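Local coordinates for A1 protein (Enterobacteria phage Qbeta, PDB 3RLK) that is a minor virion component, the coat protein extended by translational read-through, and is probably needed for the phage to infect its host, at residues A33-E38 with E130-L135; R48-Y53 with Q108-Q113; A101-T106 with F171-F176; G120-A125 with L144-A149. One frame throughout, in Å; residues are numbered along the deposited sequence.

Contact 1: residues A33-E38 with E130-L135; sequences AIWSLE and ERFIYL
Phe132 carries this contact alone on its strand, meeting Trp35 and Leu37 from across the inside of a small beta-barrel. Glu130, already within strand 129-135, is bonded through its backbone to Gly120 of the neighbouring strand, and Arg131 turns its side chain away from 33-38, into salt bridges with Glu119 and Asp107. Phe132 then points inward. Its CG lies beside the backbone N and anti to the carbonyl carbon (chi1 -69°), which carries the ring toward the opposite strand. There it presents one edge to the indole: CE1 stands over the five-membered ring of Trp35, with Phe132 CE1 3.5 Å from Trp35 CD1. The ring planes are turned 74° apart and the centroids lie 5.0 Å apart, a T-shaped pair with phenylalanine as the edge and tryptophan as the face. Leu37 instead addresses a face of the phenyl ring. Its CD1 makes a CH-pi contact 4.2 Å from the Phe132 centroid and 15° off the normal, while Leu37 CD2 touches Phe132 CD2 at 3.8 Å. Further on, Leu135 points the same way and packs on Cys142 of strand 140-143. The two strands are not sheet neighbours: 140-143 pairs with both, and 52-58 and 117-121 link them round the other side, closing the barrel. The three residues in closest contact are all buried, and what joins them is apolar: aromatic C-H on an indole face and methyls on a phenyl ring, a core held by shape and dispersion rather than by polar bonds.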
# COMPACT_ATOMS: atom_id res chain seq x y z
N ALA A 33 -2.36 13.12 -1.52
CA ALA A 33 -3.53 13.49 -0.78
C ALA A 33 -4.04 12.29 0.00
O ALA A 33 -4.05 11.10 -0.46
CB ALA A 33 -4.62 13.99 -1.72
N ILE A 34 -4.49 12.57 1.21
CA ILE A 34 -5.14 11.53 2.03
C ILE A 34 -6.65 11.86 2.39
O ILE A 34 -6.99 13.04 2.38
CB ILE A 34 -4.33 11.18 3.24
CG1 ILE A 34 -4.13 12.41 4.13
CG2 ILE A 34 -2.97 10.55 2.82
CD1 ILE A 34 -3.77 11.98 5.63
N TRP A 35 -7.46 10.81 2.69
CA TRP A 35 -8.93 10.94 2.61
C TRP A 35 -9.55 10.13 3.70
O TRP A 35 -8.92 9.21 4.21
CB TRP A 35 -9.43 10.34 1.30
CG TRP A 35 -8.76 10.98 0.13
CD1 TRP A 35 -7.52 10.62 -0.41
CD2 TRP A 35 -9.24 12.11 -0.62
NE1 TRP A 35 -7.24 11.46 -1.47
CE2 TRP A 35 -8.28 12.36 -1.62
CE3 TRP A 35 -10.43 12.90 -0.57
CZ2 TRP A 35 -8.46 13.38 -2.57
CZ3 TRP A 35 -10.60 13.91 -1.54
CH2 TRP A 35 -9.61 14.16 -2.49
N SER A 36 -10.82 10.49 4.01
CA SER A 36 -11.68 9.67 4.89
C SER A 36 -12.81 9.17 3.98
O SER A 36 -13.45 9.99 3.26
CB SER A 36 -12.24 10.52 6.05
OG SER A 36 -13.14 9.79 6.85
N LEU A 37 -13.05 7.86 3.96
CA LEU A 37 -14.13 7.26 3.24
C LEU A 37 -15.11 6.56 4.23
O LEU A 37 -14.87 5.45 4.62
CB LEU A 37 -13.56 6.23 2.23
CG LEU A 37 -13.18 6.80 0.87
CD1 LEU A 37 -11.92 7.65 0.96
CD2 LEU A 37 -12.99 5.53 -0.07
N GLU A 38 -16.18 7.24 4.67
CA GLU A 38 -17.08 6.65 5.66
C GLU A 38 -18.54 6.81 5.27
O GLU A 38 -19.33 5.90 5.56
CB GLU A 38 -16.88 7.26 7.06
CG GLU A 38 -15.55 7.04 7.80
CD GLU A 38 -15.09 5.57 7.90
OE1 GLU A 38 -15.93 4.59 7.92
OE2 GLU A 38 -13.86 5.42 8.00
N GLU A 130 -12.54 6.42 -7.59
CA GLU A 130 -11.19 5.81 -7.56
C GLU A 130 -11.13 4.74 -6.51
O GLU A 130 -12.09 4.58 -5.71
CB GLU A 130 -10.14 6.91 -7.34
CG GLU A 130 -10.01 7.78 -8.60
CD GLU A 130 -9.02 8.93 -8.50
OE1 GLU A 130 -8.41 9.07 -7.41
OE2 GLU A 130 -8.84 9.66 -9.57
N ARG A 131 -10.07 3.94 -6.52
CA ARG A 131 -9.86 2.97 -5.42
C ARG A 131 -8.77 3.45 -4.47
O ARG A 131 -7.68 3.96 -4.94
CB ARG A 131 -9.60 1.56 -5.97
CG ARG A 131 -10.96 0.93 -6.31
CD ARG A 131 -10.97 0.29 -7.56
NE ARG A 131 -12.35 -0.05 -8.04
CZ ARG A 131 -12.62 -1.12 -8.75
NH1 ARG A 131 -11.63 -1.98 -9.02
NH2 ARG A 131 -13.86 -1.35 -9.19
N PHE A 132 -9.05 3.33 -3.16
CA PHE A 132 -8.26 3.96 -2.12
C PHE A 132 -7.71 2.89 -1.17
O PHE A 132 -8.48 2.08 -0.57
CB PHE A 132 -9.10 4.93 -1.28
CG PHE A 132 -9.54 6.13 -2.01
CD1 PHE A 132 -8.92 7.34 -1.79
CD2 PHE A 132 -10.56 6.04 -2.93
CE1 PHE A 132 -9.39 8.52 -2.49
CE2 PHE A 132 -11.03 7.14 -3.62
CZ PHE A 132 -10.44 8.38 -3.43
N ILE A 133 -6.39 2.84 -1.04
CA ILE A 133 -5.80 1.86 -0.10
C ILE A 133 -5.89 2.41 1.31
O ILE A 133 -5.69 3.64 1.52
CB ILE A 133 -4.31 1.56 -0.55
CG1 ILE A 133 -3.76 0.37 0.23
CG2 ILE A 133 -3.45 2.86 -0.56
CD1 ILE A 133 -4.47 -0.95 -0.12
N TYR A 134 -6.26 1.57 2.27
CA TYR A 134 -6.28 2.05 3.65
C TYR A 134 -4.86 2.01 4.23
O TYR A 134 -4.14 0.99 4.02
CB TYR A 134 -7.25 1.19 4.52
CG TYR A 134 -7.23 1.57 5.99
CD1 TYR A 134 -7.74 2.82 6.43
CD2 TYR A 134 -6.75 0.68 6.93
CE1 TYR A 134 -7.72 3.16 7.79
CE2 TYR A 134 -6.76 0.99 8.30
CZ TYR A 134 -7.25 2.24 8.72
OH TYR A 134 -7.25 2.58 10.06
N LEU A 135 -4.46 3.11 4.89
CA LEU A 135 -3.16 3.20 5.57
C LEU A 135 -3.38 3.27 7.07
O LEU A 135 -3.64 4.33 7.63
CB LEU A 135 -2.35 4.41 5.08
CG LEU A 135 -2.27 4.68 3.57
CD1 LEU A 135 -1.62 6.05 3.18
CD2 LEU A 135 -1.43 3.60 2.93

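Contact 2: residues R48-Y53 with Q108-Q113; sequences RPWPIY and QAMRDQ
The indole of Trp50 lies between two aliphatic groups, Met110 CB over one face and Arg48 CG, from its own segment, on the opposite one. Met110 CB sits 3.9 Å from the centroid of the six-membered ring and 13° off its normal, a CH-pi contact. At the rim of the same ring, near its plane, Trp50 CZ3 touches Arg111 CG at 3.9 Å. The methionine chain bends at both chi2 and chi3, which carries its methyl back over the five-membered ring, so that Met110 CE comes within 4.0 Å of Trp50 CG. Met110 SD lies 5.0 Å from that ring's centroid, obliquely placed. Trp50 itself adopts the crowded position, CG between backbone N and carbonyl carbon (chi1 54°), and reaches out to the helix from a loop. Its other neighbours limit its freedom further: NE1 donates to Glu119, and Arg131 packs against the ring. Arg48 serves twice, since besides covering a face with CG it sends NH1 to Trp50 O at 2.9 Å. That bond is nearly straight (177°), with the acceptor in the guanidinium plane and the donor in the carbonyl plane. Ile52 CD1 rests 3.5 Å above the plane of this guanidinium, and a salt bridge from Arg48 NH2 to Glu42 ties it to strand 40-42. The outcome is a Met-aromatic contact that docks the loop entering strand 52-58 onto helix 107-112, on the outer side of the barrel sheet.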
# COMPACT_ATOMS: atom_id res chain seq x y z
N ARG A 48 -21.74 -5.62 -7.75
CA ARG A 48 -20.68 -4.87 -7.06
C ARG A 48 -20.88 -4.95 -5.54
O ARG A 48 -21.60 -4.14 -4.96
CB ARG A 48 -20.57 -3.41 -7.52
CG ARG A 48 -19.22 -2.75 -7.15
CD ARG A 48 -19.27 -1.36 -6.41
NE ARG A 48 -20.23 -0.52 -6.99
CZ ARG A 48 -21.34 -0.04 -6.46
NH1 ARG A 48 -21.72 -0.11 -5.17
NH2 ARG A 48 -22.05 0.63 -7.29
N PRO A 49 -20.26 -5.95 -4.90
CA PRO A 49 -20.64 -6.31 -3.54
C PRO A 49 -20.01 -5.38 -2.49
O PRO A 49 -19.90 -5.77 -1.35
CB PRO A 49 -20.16 -7.79 -3.40
CG PRO A 49 -19.08 -7.92 -4.43
CD PRO A 49 -19.49 -7.02 -5.57
N TRP A 50 -19.63 -4.17 -2.88
CA TRP A 50 -19.01 -3.21 -1.93
C TRP A 50 -19.67 -1.84 -2.12
O TRP A 50 -20.09 -1.54 -3.22
CB TRP A 50 -17.47 -3.12 -2.13
CG TRP A 50 -17.00 -2.82 -3.52
CD1 TRP A 50 -16.85 -1.61 -4.08
CD2 TRP A 50 -16.61 -3.77 -4.50
NE1 TRP A 50 -16.40 -1.72 -5.35
CE2 TRP A 50 -16.24 -3.04 -5.64
CE3 TRP A 50 -16.52 -5.18 -4.52
CZ2 TRP A 50 -15.79 -3.66 -6.83
CZ3 TRP A 50 -16.11 -5.81 -5.71
CH2 TRP A 50 -15.75 -5.04 -6.84
N PRO A 51 -19.74 -1.01 -1.06
CA PRO A 51 -20.34 0.29 -1.29
C PRO A 51 -19.42 1.16 -2.11
O PRO A 51 -18.22 0.88 -2.26
CB PRO A 51 -20.46 0.89 0.11
CG PRO A 51 -20.01 -0.15 1.12
CD PRO A 51 -19.30 -1.23 0.34
N ILE A 52 -19.92 2.29 -2.56
CA ILE A 52 -19.01 3.37 -2.98
C ILE A 52 -19.19 4.43 -1.93
O ILE A 52 -20.34 4.80 -1.58
CB ILE A 52 -19.29 3.92 -4.41
CG1 ILE A 52 -19.12 2.77 -5.42
CG2 ILE A 52 -18.37 5.08 -4.74
CD1 ILE A 52 -19.42 3.11 -6.87
N TYR A 53 -18.08 4.95 -1.47
CA TYR A 53 -18.07 6.03 -0.48
C TYR A 53 -17.84 7.39 -1.14
O TYR A 53 -17.31 7.53 -2.27
CB TYR A 53 -16.97 5.79 0.57
CG TYR A 53 -17.21 4.54 1.39
CD1 TYR A 53 -17.83 4.60 2.62
CD2 TYR A 53 -16.75 3.28 0.93
CE1 TYR A 53 -18.07 3.44 3.38
CE2 TYR A 53 -16.96 2.13 1.68
CZ TYR A 53 -17.62 2.22 2.91
OH TYR A 53 -17.85 1.09 3.67
N GLN A 108 -10.45 -7.61 -8.96
CA GLN A 108 -9.95 -8.70 -8.20
C GLN A 108 -9.51 -8.32 -6.77
O GLN A 108 -9.87 -8.97 -5.78
CB GLN A 108 -8.77 -9.28 -8.99
CG GLN A 108 -8.28 -10.55 -8.40
CD GLN A 108 -9.32 -11.61 -8.46
OE1 GLN A 108 -9.73 -12.04 -9.55
NE2 GLN A 108 -9.75 -12.08 -7.30
N ALA A 109 -8.68 -7.29 -6.66
CA ALA A 109 -8.19 -6.90 -5.34
C ALA A 109 -9.37 -6.40 -4.47
O ALA A 109 -9.45 -6.72 -3.28
CB ALA A 109 -7.12 -5.84 -5.48
N MET A 110 -10.28 -5.69 -5.10
CA MET A 110 -11.50 -5.25 -4.39
C MET A 110 -12.37 -6.40 -3.86
O MET A 110 -12.90 -6.31 -2.75
CB MET A 110 -12.33 -4.30 -5.25
CG MET A 110 -11.80 -2.90 -5.51
SD MET A 110 -11.65 -1.92 -4.01
CE MET A 110 -13.01 -2.49 -3.04
N ARG A 111 -12.56 -7.45 -4.67
CA ARG A 111 -13.33 -8.63 -4.24
C ARG A 111 -12.69 -9.32 -3.03
O ARG A 111 -13.39 -9.74 -2.07
CB ARG A 111 -13.53 -9.67 -5.39
CG ARG A 111 -14.36 -9.19 -6.61
CD ARG A 111 -14.70 -10.34 -7.60
NE ARG A 111 -15.23 -9.84 -8.88
CZ ARG A 111 -15.60 -10.64 -9.90
NH1 ARG A 111 -15.50 -11.96 -9.75
NH2 ARG A 111 -16.07 -10.14 -11.05
N ASP A 112 -11.36 -9.45 -3.07
CA ASP A 112 -10.65 -10.24 -2.04
C ASP A 112 -10.46 -9.57 -0.69
O ASP A 112 -10.56 -10.21 0.33
CB ASP A 112 -9.30 -10.67 -2.62
CG ASP A 112 -9.46 -11.66 -3.75
OD1 ASP A 112 -10.63 -12.12 -3.93
OD2 ASP A 112 -8.47 -12.03 -4.44
N GLN A 113 -10.21 -8.27 -0.71
CA GLN A 113 -9.79 -7.51 0.48
C GLN A 113 -8.69 -8.19 1.29
O GLN A 113 -8.77 -8.24 2.52
CB GLN A 113 -10.98 -7.17 1.38
CG GLN A 113 -12.08 -6.28 0.70
CD GLN A 113 -11.65 -4.89 0.40
OE1 GLN A 113 -11.85 -4.37 -0.69
NE2 GLN A 113 -11.10 -4.26 1.38

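Contact 3: residues A101-T106 with F171-F176; sequences ATYLAT and FDFTKF
Tyr103 and Phe173 both swing their rings out opposite the backbone N (chi1 -168° and -175°), and each ring is thereby sent toward the other segment. They meet obliquely, planes 76° apart, with Tyr103 CD2 3.6 Å from Phe173 CD2; the tyrosine atom lies in the phenyl plane, at its edge. Leu104 CD2 reaches the same edge further along, 3.9 Å from Phe173 CE2. Thr174 crosses the far end of the tyrosine at about a right angle, its CG2 touching Tyr103 OH at 3.6 Å. The contact thus joins helix 101-104, which leans with Leu104 on strand 154-159, to a single 3-10 turn in the long loop between strands 154-159 and 183-188. Asp172, just before that turn, forms an Asx turn: its OD1 takes both Thr174 N (2.9 Å) and Thr174 OG1 (2.7 Å) from the same face of the carboxylate, which fixes the threonine's rotation and leaves CG2 turned to Tyr103. Asp172 OD2 holds Lys175 NZ in a salt bridge. On the other side, Thr106 OG1 lies over the centre of the Tyr103 ring and donates to Tyr103 O, while capping helix 107-112 at Ala109 N.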
# COMPACT_ATOMS: atom_id res chain seq x y z
N ALA A 101 0.79 -1.54 -6.72
CA ALA A 101 -0.33 -0.53 -6.69
C ALA A 101 -1.37 -0.70 -7.84
O ALA A 101 -2.56 -0.34 -7.65
CB ALA A 101 0.28 0.94 -6.74
N THR A 102 -0.94 -1.25 -8.97
CA THR A 102 -1.80 -1.53 -10.15
C THR A 102 -2.75 -2.68 -9.83
O THR A 102 -3.97 -2.51 -9.86
CB THR A 102 -0.98 -1.78 -11.45
OG1 THR A 102 -0.33 -0.56 -11.86
CG2 THR A 102 -1.88 -2.33 -12.56
N TYR A 103 -2.22 -3.82 -9.41
CA TYR A 103 -3.07 -4.89 -8.92
C TYR A 103 -4.06 -4.42 -7.86
O TYR A 103 -5.20 -4.84 -7.89
CB TYR A 103 -2.24 -6.00 -8.26
CG TYR A 103 -3.07 -7.21 -8.02
CD1 TYR A 103 -3.35 -8.08 -9.06
CD2 TYR A 103 -3.58 -7.49 -6.76
CE1 TYR A 103 -4.12 -9.21 -8.87
CE2 TYR A 103 -4.37 -8.61 -6.54
CZ TYR A 103 -4.58 -9.49 -7.60
OH TYR A 103 -5.35 -10.57 -7.39
N LEU A 104 -3.61 -3.62 -6.89
CA LEU A 104 -4.50 -3.29 -5.76
C LEU A 104 -5.71 -2.49 -6.27
O LEU A 104 -6.71 -2.35 -5.53
CB LEU A 104 -3.76 -2.50 -4.68
CG LEU A 104 -2.76 -3.35 -3.83
CD1 LEU A 104 -1.79 -2.49 -3.06
CD2 LEU A 104 -3.49 -4.30 -2.85
N ALA A 105 -5.60 -1.86 -7.44
CA ALA A 105 -6.77 -1.10 -7.98
C ALA A 105 -7.76 -1.97 -8.80
O ALA A 105 -8.79 -1.50 -9.31
CB ALA A 105 -6.30 0.17 -8.77
N THR A 106 -7.43 -3.25 -8.95
CA THR A 106 -8.25 -4.14 -9.78
C THR A 106 -9.50 -4.62 -9.06
O THR A 106 -9.60 -4.62 -7.82
CB THR A 106 -7.46 -5.40 -10.28
OG1 THR A 106 -7.20 -6.27 -9.18
CG2 THR A 106 -6.17 -4.96 -11.02
N PHE A 171 7.31 -14.05 -5.17
CA PHE A 171 7.39 -13.31 -6.40
C PHE A 171 5.99 -13.25 -7.06
O PHE A 171 5.87 -13.01 -8.27
CB PHE A 171 8.39 -14.04 -7.28
CG PHE A 171 9.79 -13.96 -6.75
CD1 PHE A 171 10.59 -12.83 -7.06
CD2 PHE A 171 10.28 -14.96 -5.90
CE1 PHE A 171 11.90 -12.72 -6.53
CE2 PHE A 171 11.61 -14.87 -5.36
CZ PHE A 171 12.40 -13.73 -5.66
N ASP A 172 4.95 -13.57 -6.26
CA ASP A 172 3.58 -13.56 -6.75
C ASP A 172 2.77 -12.69 -5.77
O ASP A 172 2.57 -13.06 -4.62
CB ASP A 172 3.03 -14.99 -6.86
CG ASP A 172 1.50 -15.03 -7.10
OD1 ASP A 172 0.87 -13.96 -7.27
OD2 ASP A 172 0.95 -16.15 -7.23
N PHE A 173 2.33 -11.52 -6.26
CA PHE A 173 1.71 -10.52 -5.38
C PHE A 173 0.38 -11.01 -4.79
O PHE A 173 -0.05 -10.57 -3.73
CB PHE A 173 1.57 -9.14 -6.07
CG PHE A 173 1.05 -8.10 -5.13
CD1 PHE A 173 1.83 -7.68 -4.06
CD2 PHE A 173 -0.28 -7.63 -5.26
CE1 PHE A 173 1.35 -6.77 -3.14
CE2 PHE A 173 -0.78 -6.73 -4.31
CZ PHE A 173 0.00 -6.32 -3.25
N THR A 174 -0.24 -11.97 -5.45
CA THR A 174 -1.50 -12.49 -4.92
C THR A 174 -1.26 -13.33 -3.67
O THR A 174 -2.23 -13.66 -2.97
CB THR A 174 -2.27 -13.31 -5.98
OG1 THR A 174 -1.57 -14.54 -6.16
CG2 THR A 174 -2.36 -12.58 -7.31
N LYS A 175 0.00 -13.66 -3.35
CA LYS A 175 0.32 -14.31 -2.08
C LYS A 175 0.41 -13.32 -0.92
O LYS A 175 0.53 -13.73 0.21
CB LYS A 175 1.61 -15.16 -2.18
CG LYS A 175 1.41 -16.25 -3.31
CD LYS A 175 2.32 -17.51 -3.03
CE LYS A 175 1.82 -18.69 -3.85
NZ LYS A 175 2.07 -18.27 -5.27
N PHE A 176 0.34 -12.02 -1.18
CA PHE A 176 0.45 -11.00 -0.11
C PHE A 176 -0.92 -10.66 0.51
O PHE A 176 -1.95 -10.73 -0.19
CB PHE A 176 0.96 -9.67 -0.75
CG PHE A 176 2.43 -9.64 -1.04
CD1 PHE A 176 3.24 -8.63 -0.50
CD2 PHE A 176 3.01 -10.61 -1.86
CE1 PHE A 176 4.63 -8.59 -0.79
CE2 PHE A 176 4.41 -10.59 -2.17
CZ PHE A 176 5.20 -9.56 -1.68

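Contact 4: residues G120-A125 with L144-A149; sequences GKKPGA and LSDIAA
Lys122 and Asp146 approach from opposite directions, ammonium to carboxylate, and form a salt bridge on the protein surface. The nearer oxygen is OD1, with Lys122 NZ 3.4 Å from Asp146 OD1, a rather long separation; the other oxygen, Asp146 OD2, stands 3.9 Å from Lys122 NZ. A water closes that second route. It accepts from Lys122 NZ at 2.6 Å and donates to Asp146 OD2 at 2.5 Å, both short, so the carboxylate is linked to the lysine once directly and once through solvent. The lysine chain does not run out straight: it bends at chi2, chi3 and chi4, and its aliphatic part passes along Trp35 and Phe132 on the way to the aspartate. The pair joins the end of strand 117-121, where the chain leaves the barrel sheet, to helix 144-147, the short helix that directly follows strand 140-143. Asp146 sets CG beside its backbone N (chi1 -67°), which turns the carboxylate out from the helix toward the lysine. Glu130, on the strand next to 117-121, is the stronger partner of Lys122 NZ through its OE1 and packs against Asp146 and Ser145. The ammonium group thus serves two acidic side chains, which probably stabilises its positive charge and offsets the repulsion between them. Glu130 OE1 is also bonded to Ser143 OG, whose weak bonds from Ser145 N and Asp146 N lie at the start of the helix.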
# COMPACT_ATOMS: atom_id res chain seq x y z
N GLY A 120 -14.14 5.09 -3.80
CA GLY A 120 -14.82 6.34 -3.37
C GLY A 120 -14.88 7.38 -4.48
O GLY A 120 -14.06 7.41 -5.43
N LYS A 121 -15.86 8.26 -4.31
CA LYS A 121 -16.14 9.31 -5.25
C LYS A 121 -15.50 10.63 -4.75
O LYS A 121 -15.82 11.09 -3.69
CB LYS A 121 -17.65 9.50 -5.44
CG LYS A 121 -17.91 10.59 -6.56
CD LYS A 121 -19.36 10.98 -6.63
CE LYS A 121 -19.58 12.04 -7.71
NZ LYS A 121 -19.30 11.53 -9.14
N LYS A 122 -14.57 11.19 -5.52
CA LYS A 122 -13.94 12.47 -5.12
C LYS A 122 -14.80 13.71 -5.37
O LYS A 122 -15.69 13.70 -6.23
CB LYS A 122 -12.62 12.65 -5.85
CG LYS A 122 -11.65 11.49 -5.58
CD LYS A 122 -10.20 11.92 -5.31
CE LYS A 122 -9.43 12.19 -6.56
NZ LYS A 122 -8.12 11.45 -6.50
N PRO A 123 -14.50 14.80 -4.65
CA PRO A 123 -15.13 16.06 -5.08
C PRO A 123 -14.45 16.51 -6.40
O PRO A 123 -13.36 15.96 -6.78
CB PRO A 123 -14.76 17.05 -3.94
CG PRO A 123 -13.97 16.30 -2.95
CD PRO A 123 -13.61 14.95 -3.50
N GLY A 124 -15.02 17.47 -7.11
CA GLY A 124 -14.38 17.99 -8.33
C GLY A 124 -15.26 17.83 -9.56
O GLY A 124 -16.26 17.15 -9.49
N ALA A 125 -14.87 18.45 -10.69
CA ALA A 125 -15.80 18.65 -11.82
C ALA A 125 -16.36 17.35 -12.37
O ALA A 125 -17.56 17.24 -12.69
CB ALA A 125 -15.13 19.44 -12.95
N LEU A 144 -5.10 5.02 -5.18
CA LEU A 144 -4.20 4.21 -6.01
C LEU A 144 -3.92 4.90 -7.39
O LEU A 144 -2.82 4.78 -8.00
CB LEU A 144 -4.79 2.77 -6.15
CG LEU A 144 -4.69 2.06 -4.78
CD1 LEU A 144 -5.66 0.84 -4.81
CD2 LEU A 144 -3.19 1.66 -4.49
N SER A 145 -4.90 5.72 -7.80
CA SER A 145 -4.81 6.51 -9.02
C SER A 145 -3.72 7.54 -8.87
O SER A 145 -2.90 7.65 -9.76
CB SER A 145 -6.14 7.20 -9.40
OG SER A 145 -7.08 6.21 -9.87
N ASP A 146 -3.67 8.21 -7.72
CA ASP A 146 -2.66 9.21 -7.45
C ASP A 146 -1.25 8.59 -7.32
O ASP A 146 -0.31 9.04 -7.95
CB ASP A 146 -2.96 9.99 -6.14
CG ASP A 146 -4.20 10.87 -6.19
OD1 ASP A 146 -4.87 10.90 -7.25
OD2 ASP A 146 -4.50 11.56 -5.16
N ILE A 147 -1.11 7.54 -6.50
CA ILE A 147 0.19 6.86 -6.27
C ILE A 147 0.82 6.39 -7.61
O ILE A 147 2.03 6.50 -7.80
CB ILE A 147 -0.02 5.65 -5.29
CG1 ILE A 147 -0.52 6.20 -3.94
CG2 ILE A 147 1.26 4.75 -5.23
CD1 ILE A 147 -1.02 5.09 -2.97
N ALA A 148 0.04 5.80 -8.49
CA ALA A 148 0.51 5.21 -9.71
C ALA A 148 0.42 6.09 -10.99
O ALA A 148 0.60 5.59 -12.11
CB ALA A 148 -0.17 3.81 -9.93
N ALA A 149 0.18 7.38 -10.83
CA ALA A 149 0.04 8.32 -11.97
C ALA A 149 1.35 8.49 -12.70
O ALA A 149 2.42 8.32 -12.17
CB ALA A 149 -0.44 9.68 -11.52
O HOH W 1 -6.51 13.03 -5.15

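All four contacts lie within the read-through domain; contacts 1, 2 and 4 share one curled, barrel-like sheet, and contact 3 lies beside it. Contact 1 fills the sheet's interior; contact 4, about 9 Å away between centres, lies at its surface where strands 117-121 and 129-135 are neighbours. Contact 2, about 13 Å from contact 1, adds helix 107-112 outside the sheet, and Arg131 of contact 1 packs on its Met110. Contact 3, about 18 Å from contact 1, is reached through helix 101-104 and brings in the late loop 171-176. Along the chain contact 2 is nested within contact 1, and contact 4 within contact 3, whereas contacts 1 and 3 interleave, so sequence-distant parts are woven into one compact unit.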